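Local structure of putative carbohydrate-active enzyme (Uncultured organism, 5WH8) at residues G101-I105 against K140-Y144. The protein probably hydrolyses O-glycosidic bonds, as of cellulose, through this family 5 glycoside hydrolase (cellulase) domain, one part of a longer multi-modular protein. Residues are numbered along the deposited sequence; the frame is centred on the assembly and turned at random.
Sequences GIYCI and KHVLY. With EDO (1,2-ethanediol), chain B.
The strand segments 103-105 and 142-144 run parallel, their axes 4.7 Å apart at an angle of 23°, with Cys104 paired to Val142 and Ile105 to Leu143 (CA to CA 4.8 Å in both). Cys104 hydrogen-bonds both ways from extended backbone (phi/psi -136/121): its N donates to His141 O at 2.9 Å, and its O accepts from Leu143 N at 2.9 Å. His141, still outside the strand at -98/-4, takes a p rotamer that brings the ring edge at CD2 to within 3.3 Å of Ile102 O, while the same atom lies 4.0 Å from Cys104 CB; its NE2 hydrogen-bonds to Val94 O. Leu143 (m, chi2 83°) shares a sheet face with Ile105, packing its CD1 4.1 Å from Tyr103 CB and its CB 4.3 Å from Ile105 CG1; Cys104 and Val142 point to the other face. An ethanediol, probably from the crystallisation liquor, donates hydrogen bonds from O2 to Lys140 O and from O1 to Val142 O (2.7 Å each). The contact pairs the N-terminal ends of strands 103-109 and 142-145, a TIM-barrel beta-alpha-beta unit connected through helix 122-135. Strand 62-68 flanks 103-105 on its other edge, helix 83-100 packs on Cys104 and Val142, and helix 7-11 touches Tyr103 and His141.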
ATOM      1  N   GLY A 101      16.226   1.424  -2.679  1.00 11.18           N
ATOM      2  CA  GLY A 101      16.142   0.597  -1.486  1.00 10.81           C
ATOM      3  C   GLY A 101      14.903   0.843  -0.643  1.00 11.25           C
ATOM      4  O   GLY A 101      14.996   0.842   0.587  1.00 10.21           O
ATOM      5  N   ILE A 102      13.753   1.065  -1.278  1.00  9.61           N
ATOM      6  CA  ILE A 102      12.483   1.099  -0.540  1.00 10.19           C
ATOM      7  C   ILE A 102      11.523   0.016  -0.995  1.00 10.24           C
ATOM      8  O   ILE A 102      11.597  -0.487  -2.133  1.00 11.25           O
ATOM      9  CB  ILE A 102      11.750   2.461  -0.648  1.00 10.52           C
ATOM     10  CG1 ILE A 102      11.484   2.868  -2.098  1.00 10.06           C
ATOM     11  CG2 ILE A 102      12.560   3.550   0.112  1.00 11.20           C
ATOM     12  CD1 ILE A 102      10.461   4.012  -2.201  1.00 13.69           C
ATOM     13  N   TYR A 103      10.615  -0.332  -0.103  1.00  9.57           N
ATOM     14  CA  TYR A 103       9.607  -1.346  -0.391  1.00  8.95           C
ATOM     15  C   TYR A 103       8.571  -0.769  -1.378  1.00  9.76           C
ATOM     16  O   TYR A 103       8.361   0.451  -1.467  1.00  8.95           O
ATOM     17  CB  TYR A 103       8.971  -1.859   0.930  1.00  8.83           C
ATOM     18  CG  TYR A 103       9.993  -2.595   1.763  1.00  8.89           C
ATOM     19  CD1 TYR A 103      10.280  -3.936   1.510  1.00  8.86           C
ATOM     20  CD2 TYR A 103      10.757  -1.929   2.721  1.00 10.61           C
ATOM     21  CE1 TYR A 103      11.262  -4.593   2.205  1.00 11.58           C
ATOM     22  CE2 TYR A 103      11.731  -2.589   3.433  1.00  9.54           C
ATOM     23  CZ  TYR A 103      11.977  -3.917   3.164  1.00  9.82           C
ATOM     24  OH  TYR A 103      12.980  -4.538   3.872  1.00 11.36           O
ATOM     25  N   CYS A 104       7.947  -1.659  -2.148  1.00  7.25           N
ATOM     26  CA  CYS A 104       7.017  -1.253  -3.196  1.00  7.64           C
ATOM     27  C   CYS A 104       5.778  -2.119  -3.152  1.00 10.03           C
ATOM     28  O   CYS A 104       5.879  -3.333  -3.331  1.00 11.93           O
ATOM     29  CB  CYS A 104       7.683  -1.349  -4.567  1.00 11.26           C
ATOM     30  SG  CYS A 104       6.667  -0.814  -5.947  1.00 14.16           S
ATOM     31  N   ILE A 105       4.620  -1.492  -2.956  1.00  9.23           N
ATOM     32  CA  ILE A 105       3.343  -2.207  -3.034  1.00  7.19           C
ATOM     33  C   ILE A 105       2.777  -2.064  -4.432  1.00  9.16           C
ATOM     34  O   ILE A 105       2.576  -0.932  -4.907  1.00 10.19           O
ATOM     35  CB  ILE A 105       2.299  -1.684  -2.036  1.00  9.65           C
ATOM     36  CG1 ILE A 105       2.794  -1.815  -0.600  1.00 10.02           C
ATOM     37  CG2 ILE A 105       1.005  -2.460  -2.182  1.00 10.21           C
ATOM     38  CD1 ILE A 105       1.895  -1.141   0.438  1.00 11.51           C
ATOM     39  N   LYS A 140      13.070  -8.770  -3.699  1.00 14.05           N
ATOM     40  CA  LYS A 140      12.833  -8.893  -2.258  1.00 12.47           C
ATOM     41  C   LYS A 140      11.938  -7.794  -1.722  1.00 11.15           C
ATOM     42  O   LYS A 140      11.384  -7.934  -0.639  1.00 14.09           O
ATOM     43  CB  LYS A 140      14.149  -8.824  -1.464  1.00 19.21           C
ATOM     44  CG  LYS A 140      14.994 -10.077  -1.459  1.00 34.27           C
ATOM     45  CD  LYS A 140      16.095  -9.885  -0.410  1.00 33.46           C
ATOM     46  CE  LYS A 140      16.988 -11.093  -0.276  1.00 34.17           C
ATOM     47  NZ  LYS A 140      17.936 -10.871   0.842  1.00 36.75           N
ATOM     48  N   HIS A 141      11.827  -6.690  -2.462  1.00 11.33           N
ATOM     49  CA  HIS A 141      11.224  -5.480  -1.908  1.00 12.70           C
ATOM     50  C   HIS A 141       9.750  -5.268  -2.254  1.00 10.67           C
ATOM     51  O   HIS A 141       9.144  -4.303  -1.767  1.00 10.91           O
ATOM     52  CB  HIS A 141      12.008  -4.253  -2.363  1.00 10.39           C
ATOM     53  CG  HIS A 141      11.870  -3.943  -3.817  1.00 10.54           C
ATOM     54  ND1 HIS A 141      12.232  -4.836  -4.814  1.00 13.96           N
ATOM     55  CD2 HIS A 141      11.443  -2.825  -4.452  1.00 11.04           C
ATOM     56  CE1 HIS A 141      12.010  -4.282  -5.990  1.00 15.72           C
ATOM     57  NE2 HIS A 141      11.540  -3.058  -5.799  1.00 12.85           N
ATOM     58  N   VAL A 142       9.160  -6.134  -3.081  1.00 10.93           N
ATOM     59  CA  VAL A 142       7.754  -5.975  -3.460  1.00 11.00           C
ATOM     60  C   VAL A 142       6.774  -6.665  -2.496  1.00  9.05           C
ATOM     61  O   VAL A 142       7.076  -7.693  -1.873  1.00 10.49           O
ATOM     62  CB  VAL A 142       7.460  -6.504  -4.892  1.00 12.09           C
ATOM     63  CG1 VAL A 142       8.220  -5.687  -5.938  1.00 15.88           C
ATOM     64  CG2 VAL A 142       7.778  -7.994  -5.035  1.00 13.73           C
ATOM     65  N   LEU A 143       5.596  -6.062  -2.370  1.00  9.14           N
ATOM     66  CA  LEU A 143       4.447  -6.665  -1.681  1.00  9.10           C
ATOM     67  C   LEU A 143       3.276  -6.618  -2.652  1.00  8.27           C
ATOM     68  O   LEU A 143       3.166  -5.665  -3.418  1.00  9.79           O
ATOM     69  CB  LEU A 143       4.071  -5.934  -0.387  1.00 10.28           C
ATOM     70  CG  LEU A 143       5.118  -5.926   0.734  1.00 10.58           C
ATOM     71  CD1 LEU A 143       6.118  -4.813   0.497  1.00 11.25           C
ATOM     72  CD2 LEU A 143       4.484  -5.734   2.101  1.00 10.42           C
ATOM     73  N   TYR A 144       2.400  -7.622  -2.614  1.00  9.75           N
ATOM     74  CA  TYR A 144       1.299  -7.745  -3.575  1.00  7.48           C
ATOM     75  C   TYR A 144      -0.060  -7.456  -2.908  1.00  9.62           C
ATOM     76  O   TYR A 144      -0.544  -8.244  -2.087  1.00  9.93           O
ATOM     77  CB  TYR A 144       1.318  -9.169  -4.197  1.00  9.56           C
ATOM     78  CG  TYR A 144       2.619  -9.567  -4.915  1.00  9.78           C
ATOM     79  CD1 TYR A 144       3.305  -8.664  -5.736  1.00 10.86           C
ATOM     80  CD2 TYR A 144       3.126 -10.864  -4.800  1.00 12.19           C
ATOM     81  CE1 TYR A 144       4.455  -9.053  -6.414  1.00 13.42           C
ATOM     82  CE2 TYR A 144       4.269 -11.248  -5.445  1.00 11.53           C
ATOM     83  CZ  TYR A 144       4.937 -10.338  -6.253  1.00 12.08           C
ATOM     84  OH  TYR A 144       6.070 -10.735  -6.930  1.00 13.31           O
TER
HETATM   85  C1  EDO B 401       8.228  -9.183   0.932  1.00 14.78           C
HETATM   86  O1  EDO B 401       6.947  -9.224   0.325  1.00 14.44           O
HETATM   87  C2  EDO B 401       8.609  -7.739   1.191  1.00 12.99           C
HETATM   88  O2  EDO B 401       9.951  -7.723   1.648  1.00 14.42           O